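Long-range contact in acetone carboxylase alpha subunit (Xanthobacter autotrophicus Py2, PDB 5M45), which serves as the alpha subunit of acetone carboxylase, a metal-binding protein of the hydantoinase B/oxoprolinase family that works within a six-chain assembly: residues V428-L439 and Y618-F628. Numbering follows the deposited sequence.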
ATOM      1  N   VAL A 428      23.954 -35.291  14.657  1.00 13.47           N
ATOM      2  CA  VAL A 428      23.573 -34.414  15.764  1.00 13.51           C
ATOM      3  C   VAL A 428      23.932 -32.937  15.434  1.00 13.44           C
ATOM      4  O   VAL A 428      24.991 -32.665  14.856  1.00 13.54           O
ATOM      5  CB  VAL A 428      24.248 -34.868  17.083  1.00 13.54           C
ATOM      6  CG1 VAL A 428      24.146 -33.818  18.177  1.00 13.47           C
ATOM      7  CG2 VAL A 428      23.681 -36.218  17.525  1.00 13.75           C
ATOM      8  N   ASN A 429      23.031 -32.013  15.799  1.00 13.40           N
ATOM      9  CA  ASN A 429      23.281 -30.572  15.651  1.00 13.26           C
ATOM     10  C   ASN A 429      22.450 -29.864  16.714  1.00 13.18           C
ATOM     11  O   ASN A 429      21.215 -30.066  16.792  1.00 13.07           O
ATOM     12  CB  ASN A 429      22.921 -30.139  14.236  1.00 13.23           C
ATOM     13  CG  ASN A 429      23.298 -28.692  13.923  1.00 13.20           C
ATOM     14  OD1 ASN A 429      22.848 -27.760  14.582  1.00 12.88           O
ATOM     15  ND2 ASN A 429      24.099 -28.501  12.864  1.00 13.31           N
ATOM     16  N   ALA A 430      23.116 -29.081  17.571  1.00 12.90           N
ATOM     17  CA  ALA A 430      22.450 -28.430  18.693  1.00 12.74           C
ATOM     18  C   ALA A 430      21.440 -27.343  18.279  1.00 12.54           C
ATOM     19  O   ALA A 430      20.663 -26.910  19.110  1.00 12.56           O
ATOM     20  CB  ALA A 430      23.484 -27.852  19.641  1.00 12.75           C
ATOM     21  N   GLY A 431      21.476 -26.900  17.011  1.00 12.46           N
ATOM     22  CA  GLY A 431      20.459 -26.005  16.460  1.00 12.29           C
ATOM     23  C   GLY A 431      20.997 -24.804  15.690  1.00 12.27           C
ATOM     24  O   GLY A 431      22.203 -24.546  15.644  1.00 12.37           O
ATOM     25  N   ASN A 432      20.082 -24.074  15.056  1.00 12.23           N
ATOM     26  CA  ASN A 432      20.435 -22.891  14.269  1.00 12.04           C
ATOM     27  C   ASN A 432      20.562 -21.621  15.120  1.00 11.99           C
ATOM     28  O   ASN A 432      19.836 -21.435  16.128  1.00 12.04           O
ATOM     29  CB  ASN A 432      19.463 -22.682  13.090  1.00 11.90           C
ATOM     30  CG  ASN A 432      18.007 -22.466  13.536  1.00 11.81           C
ATOM     31  OD1 ASN A 432      17.261 -23.425  13.714  1.00 11.80           O
ATOM     32  ND2 ASN A 432      17.611 -21.194  13.721  1.00 11.66           N
ATOM     33  N   ALA A 433      21.494 -20.746  14.700  1.00 11.78           N
ATOM     34  CA  ALA A 433      21.630 -19.409  15.246  1.00 11.50           C
ATOM     35  C   ALA A 433      20.394 -18.577  14.990  1.00 11.28           C
ATOM     36  O   ALA A 433      19.655 -18.830  14.029  1.00 11.12           O
ATOM     37  CB  ALA A 433      22.822 -18.711  14.614  1.00 11.70           C
ATOM     38  N   ASN A 434      20.201 -17.564  15.804  1.00 11.14           N
ATOM     39  CA  ASN A 434      19.310 -16.470  15.437  1.00 11.10           C
ATOM     40  C   ASN A 434      19.939 -15.708  14.240  1.00 11.03           C
ATOM     41  O   ASN A 434      21.119 -15.300  14.303  1.00 11.08           O
ATOM     42  CB  ASN A 434      19.079 -15.522  16.626  1.00 11.24           C
ATOM     43  CG  ASN A 434      17.905 -14.587  16.408  1.00 11.25           C
ATOM     44  OD1 ASN A 434      18.003 -13.592  15.671  1.00 11.43           O
ATOM     45  ND2 ASN A 434      16.784 -14.888  17.054  1.00 11.31           N
ATOM     46  N   THR A 435      19.177 -15.556  13.158  1.00 10.79           N
ATOM     47  CA  THR A 435      19.696 -14.956  11.917  1.00 10.78           C
ATOM     48  C   THR A 435      19.537 -13.414  11.967  1.00 10.93           C
ATOM     49  O   THR A 435      18.515 -12.866  11.506  1.00 11.16           O
ATOM     50  CB  THR A 435      18.991 -15.555  10.676  1.00 10.58           C
ATOM     51  OG1 THR A 435      17.604 -15.174  10.656  1.00 10.30           O
ATOM     52  CG2 THR A 435      19.130 -17.020  10.655  1.00 10.60           C
ATOM     53  N   SER A 436      20.511 -12.758  12.583  1.00 10.94           N
ATOM     54  CA  SER A 436      20.514 -11.276  12.806  1.00 10.94           C
ATOM     55  C   SER A 436      21.940 -10.880  13.221  1.00 10.83           C
ATOM     56  O   SER A 436      22.759 -11.785  13.440  1.00 10.78           O
ATOM     57  CB  SER A 436      19.477 -10.908  13.878  1.00 10.93           C
ATOM     58  OG  SER A 436      19.849 -11.384  15.185  1.00 11.12           O
ATOM     59  N   ASN A 437      22.325  -9.605  13.334  1.00 10.67           N
ATOM     60  CA  ASN A 437      21.574  -8.355  13.044  1.00 10.56           C
ATOM     61  C   ASN A 437      21.328  -8.110  11.559  1.00 10.30           C
ATOM     62  O   ASN A 437      22.133  -8.512  10.740  1.00 10.23           O
ATOM     63  CB  ASN A 437      22.402  -7.175  13.564  1.00 10.64           C
ATOM     64  CG  ASN A 437      21.713  -5.813  13.346  1.00 10.77           C
ATOM     65  OD1 ASN A 437      20.681  -5.507  13.975  1.00 10.93           O
ATOM     66  ND2 ASN A 437      22.319  -4.978  12.504  1.00 10.72           N
ATOM     67  N   TRP A 438      20.234  -7.404  11.251  1.00 10.25           N
ATOM     68  CA  TRP A 438      19.934  -6.869   9.916  1.00 10.19           C
ATOM     69  C   TRP A 438      20.211  -5.348   9.845  1.00 10.46           C
ATOM     70  O   TRP A 438      19.436  -4.516  10.387  1.00 10.63           O
ATOM     71  CB  TRP A 438      18.470  -7.170   9.544  1.00 10.08           C
ATOM     72  CG  TRP A 438      18.145  -8.620   9.449  1.00  9.78           C
ATOM     73  CD1 TRP A 438      17.616  -9.409  10.456  1.00  9.67           C
ATOM     74  CD2 TRP A 438      18.322  -9.491   8.316  1.00  9.70           C
ATOM     75  NE1 TRP A 438      17.459 -10.693  10.022  1.00  9.53           N
ATOM     76  CE2 TRP A 438      17.904 -10.793   8.725  1.00  9.63           C
ATOM     77  CE3 TRP A 438      18.835  -9.323   7.032  1.00  9.76           C
ATOM     78  CZ2 TRP A 438      17.940 -11.904   7.874  1.00  9.63           C
ATOM     79  CZ3 TRP A 438      18.874 -10.443   6.150  1.00  9.76           C
ATOM     80  CH2 TRP A 438      18.399 -11.724   6.589  1.00  9.67           C
ATOM     81  N   LEU A 439      21.338  -4.993   9.220  1.00 10.59           N
ATOM     82  CA  LEU A 439      21.712  -3.599   9.005  1.00 10.77           C
ATOM     83  C   LEU A 439      20.750  -2.992   7.969  1.00 10.88           C
ATOM     84  O   LEU A 439      20.635  -3.502   6.864  1.00 10.83           O
ATOM     85  CB  LEU A 439      23.179  -3.474   8.533  1.00 10.86           C
ATOM     86  CG  LEU A 439      23.753  -2.085   8.194  1.00 11.01           C
ATOM     87  CD1 LEU A 439      25.252  -2.024   8.387  1.00 11.12           C
ATOM     88  CD2 LEU A 439      23.405  -1.588   6.774  1.00 11.07           C
ATOM     89  N   TYR A 618      28.505   2.519  12.758  1.00 12.33           N
ATOM     90  CA  TYR A 618      27.470   1.491  13.022  1.00 12.29           C
ATOM     91  C   TYR A 618      28.170   0.128  13.065  1.00 12.46           C
ATOM     92  O   TYR A 618      28.903  -0.216  12.118  1.00 12.36           O
ATOM     93  CB  TYR A 618      26.423   1.542  11.881  1.00 12.11           C
ATOM     94  CG  TYR A 618      25.210   0.600  11.952  1.00 11.89           C
ATOM     95  CD1 TYR A 618      25.340  -0.795  11.811  1.00 11.79           C
ATOM     96  CD2 TYR A 618      23.902   1.117  12.084  1.00 11.89           C
ATOM     97  CE1 TYR A 618      24.240  -1.638  11.850  1.00 11.56           C
ATOM     98  CE2 TYR A 618      22.799   0.273  12.127  1.00 11.78           C
ATOM     99  CZ  TYR A 618      22.968  -1.105  11.997  1.00 11.59           C
ATOM    100  OH  TYR A 618      21.870  -1.970  12.012  1.00 11.32           O
ATOM    101  N   LEU A 619      27.961  -0.636  14.162  1.00 12.61           N
ATOM    102  CA  LEU A 619      28.494  -2.023  14.277  1.00 12.72           C
ATOM    103  C   LEU A 619      27.452  -3.050  13.835  1.00 12.51           C
ATOM    104  O   LEU A 619      26.402  -3.135  14.452  1.00 12.55           O
ATOM    105  CB  LEU A 619      28.957  -2.325  15.715  1.00 12.86           C
ATOM    106  CG  LEU A 619      29.504  -3.737  15.974  1.00 12.91           C
ATOM    107  CD1 LEU A 619      30.819  -3.930  15.248  1.00 12.93           C
ATOM    108  CD2 LEU A 619      29.702  -4.019  17.468  1.00 13.18           C
ATOM    109  N   ASN A 620      27.740  -3.816  12.787  1.00 12.49           N
ATOM    110  CA  ASN A 620      26.927  -4.973  12.366  1.00 12.21           C
ATOM    111  C   ASN A 620      27.465  -6.273  12.978  1.00 12.28           C
ATOM    112  O   ASN A 620      28.581  -6.708  12.658  1.00 12.57           O
ATOM    113  CB  ASN A 620      26.903  -5.105  10.823  1.00 12.22           C
ATOM    114  CG  ASN A 620      25.637  -5.787  10.307  1.00 12.00           C
ATOM    115  OD1 ASN A 620      24.598  -5.699  10.923  1.00 12.12           O
ATOM    116  ND2 ASN A 620      25.734  -6.472   9.165  1.00 11.97           N
ATOM    117  N   TYR A 621      26.694  -6.887  13.872  1.00 12.18           N
ATOM    118  CA  TYR A 621      27.125  -8.076  14.649  1.00 12.20           C
ATOM    119  C   TYR A 621      26.226  -9.264  14.271  1.00 12.09           C
ATOM    120  O   TYR A 621      25.000  -9.243  14.521  1.00 11.84           O
ATOM    121  CB  TYR A 621      27.087  -7.726  16.177  1.00 12.26           C
ATOM    122  CG  TYR A 621      27.001  -8.872  17.209  1.00 12.29           C
ATOM    123  CD1 TYR A 621      27.485 -10.166  16.955  1.00 12.35           C
ATOM    124  CD2 TYR A 621      26.466  -8.621  18.484  1.00 12.42           C
ATOM    125  CE1 TYR A 621      27.382 -11.190  17.915  1.00 12.39           C
ATOM    126  CE2 TYR A 621      26.379  -9.642  19.456  1.00 12.56           C
ATOM    127  CZ  TYR A 621      26.817 -10.918  19.152  1.00 12.58           C
ATOM    128  OH  TYR A 621      26.691 -11.909  20.103  1.00 13.39           O
ATOM    129  N   MET A 622      26.842 -10.293  13.686  1.00 12.26           N
ATOM    130  CA  MET A 622      26.148 -11.546  13.324  1.00 12.35           C
ATOM    131  C   MET A 622      26.317 -12.615  14.408  1.00 12.31           C
ATOM    132  O   MET A 622      27.427 -12.829  14.915  1.00 12.33           O
ATOM    133  CB  MET A 622      26.667 -12.096  11.978  1.00 12.57           C
ATOM    134  CG  MET A 622      26.000 -11.490  10.749  1.00 12.57           C
ATOM    135  SD  MET A 622      25.972  -9.681  10.582  1.00 13.03           S
ATOM    136  CE  MET A 622      27.722  -9.338  10.448  1.00 13.19           C
ATOM    137  N   ARG A 623      25.231 -13.304  14.739  1.00 12.17           N
ATOM    138  CA  ARG A 623      25.245 -14.227  15.896  1.00 12.08           C
ATOM    139  C   ARG A 623      25.933 -15.580  15.660  1.00 11.99           C
ATOM    140  O   ARG A 623      26.026 -16.079  14.529  1.00 11.98           O
ATOM    141  CB  ARG A 623      23.809 -14.529  16.367  1.00 12.14           C
ATOM    142  CG  ARG A 623      22.836 -13.351  16.522  1.00 12.11           C
ATOM    143  CD  ARG A 623      23.326 -12.256  17.460  1.00 12.35           C
ATOM    144  NE  ARG A 623      22.251 -11.259  17.682  1.00 12.31           N
ATOM    145  CZ  ARG A 623      22.271  -9.970  17.343  1.00 12.27           C
ATOM    146  NH1 ARG A 623      23.315  -9.384  16.766  1.00 12.59           N
ATOM    147  NH2 ARG A 623      21.211  -9.223  17.629  1.00 12.38           N
ATOM    148  N   GLY A 624      26.383 -16.163  16.760  1.00 11.85           N
ATOM    149  CA  GLY A 624      26.903 -17.515  16.795  1.00 11.75           C
ATOM    150  C   GLY A 624      25.808 -18.558  16.995  1.00 11.51           C
ATOM    151  O   GLY A 624      24.617 -18.236  17.157  1.00 11.41           O
ATOM    152  N   GLY A 625      26.238 -19.817  16.941  1.00 11.53           N
ATOM    153  CA  GLY A 625      25.387 -20.992  17.173  1.00 11.38           C
ATOM    154  C   GLY A 625      25.677 -21.693  18.518  1.00 11.39           C
ATOM    155  O   GLY A 625      26.712 -21.433  19.122  1.00 11.29           O
ATOM    156  N   PRO A 626      24.755 -22.567  18.967  1.00 11.23           N
ATOM    157  CA  PRO A 626      24.841 -23.254  20.263  1.00 11.39           C
ATOM    158  C   PRO A 626      25.880 -24.387  20.384  1.00 11.38           C
ATOM    159  O   PRO A 626      26.260 -25.026  19.394  1.00 11.22           O
ATOM    160  CB  PRO A 626      23.429 -23.808  20.444  1.00 11.32           C
ATOM    161  CG  PRO A 626      22.950 -24.082  19.034  1.00 11.32           C
ATOM    162  CD  PRO A 626      23.526 -22.928  18.228  1.00 11.20           C
ATOM    163  N   GLY A 627      26.317 -24.627  21.618  1.00 11.55           N
ATOM    164  CA  GLY A 627      27.343 -25.640  21.917  1.00 11.77           C
ATOM    165  C   GLY A 627      26.762 -27.039  22.232  1.00 11.89           C
ATOM    166  O   GLY A 627      25.521 -27.195  22.385  1.00 11.81           O
ATOM    167  N   PHE A 628      27.671 -28.032  22.319  1.00 12.08           N
ATOM    168  CA  PHE A 628      27.379 -29.416  22.649  1.00 12.16           C
ATOM    169  C   PHE A 628      28.284 -29.980  23.754  1.00 12.42           C
ATOM    170  O   PHE A 628      29.518 -29.906  23.661  1.00 12.44           O
ATOM    171  CB  PHE A 628      27.561 -30.333  21.412  1.00 12.22           C
ATOM    172  CG  PHE A 628      27.219 -31.780  21.694  1.00 12.32           C
ATOM    173  CD1 PHE A 628      28.164 -32.645  22.226  1.00 12.61           C
ATOM    174  CD2 PHE A 628      25.945 -32.243  21.482  1.00 12.31           C
ATOM    175  CE1 PHE A 628      27.827 -33.966  22.559  1.00 12.76           C
ATOM    176  CE2 PHE A 628      25.608 -33.585  21.792  1.00 12.45           C
ATOM    177  CZ  PHE A 628      26.543 -34.424  22.322  1.00 12.61           C
TER
HETATM  178  O   HOH W   1      22.190 -17.292  18.081  1.00 10.50           O
HETATM  179  O   HOH W   2      20.293  -6.315  16.559  1.00 11.22           O
HETATM  180  O   HOH W   3      22.991  -7.568   8.232  1.00 14.33           O
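N437 does most of the polar work between the antiparallel segments 428-439 and 618-628. Its ND2 reaches N620 OD1 at 2.9 Å, nearly along the C=O axis of N620, and Y618 OH at 3.1 Å; both acceptors lie close to the plane of the N437 amide, so its two N-H bonds are used. N437 CG stands anti to the backbone N (chi1 -179°), which carries the amide across to the strand. The peptide between S436 and N437 is cis, and its carbonyl and N-H both face the other segment: N437 N donates to Y621 O at 2.9 Å, and S436 O accepts from R623 N at 3.2 Å. The L439 side chain lies obliquely against the Y618 ring, CD1 being 3.6 Å from CE1.

R623, bent at chi2 (-56°), brings its guanidinium alongside S436 and N437. S436 OG sits above one face of it, toward the rim, and is itself spent on N434 OD1, while a water at the guanidinium edge links NH2 to N437 OD1. The end of strand 532-535 and the residues after it give second partners: F535 O to Y618 OH, M537 N to N437 OD1, N539 O to R623 NH2. Another water joins N437 O, L439 N and N620 ND2.

Farther along, small side chains and P626 pack against backbone: A433 CB is 3.1 Å from G624 O, and P626 CD 3.3 Å from G431 O. P626 CG also meets A430 CB, V428 CG1 meets F628 CE2, and a water bridges N434 N and G624 O.

Fully buried within the hydantoinase B/oxoprolinase region, the contact ties the loop leading into strand 440-442 of one antiparallel sheet to strand 617-621 of another and the loop that follows it; Y621 and F628 also pack on another protein chain. With each polar atom of the N437 amide bonded, its rotation is fixed, and two direct backbone bonds hold the cis peptide.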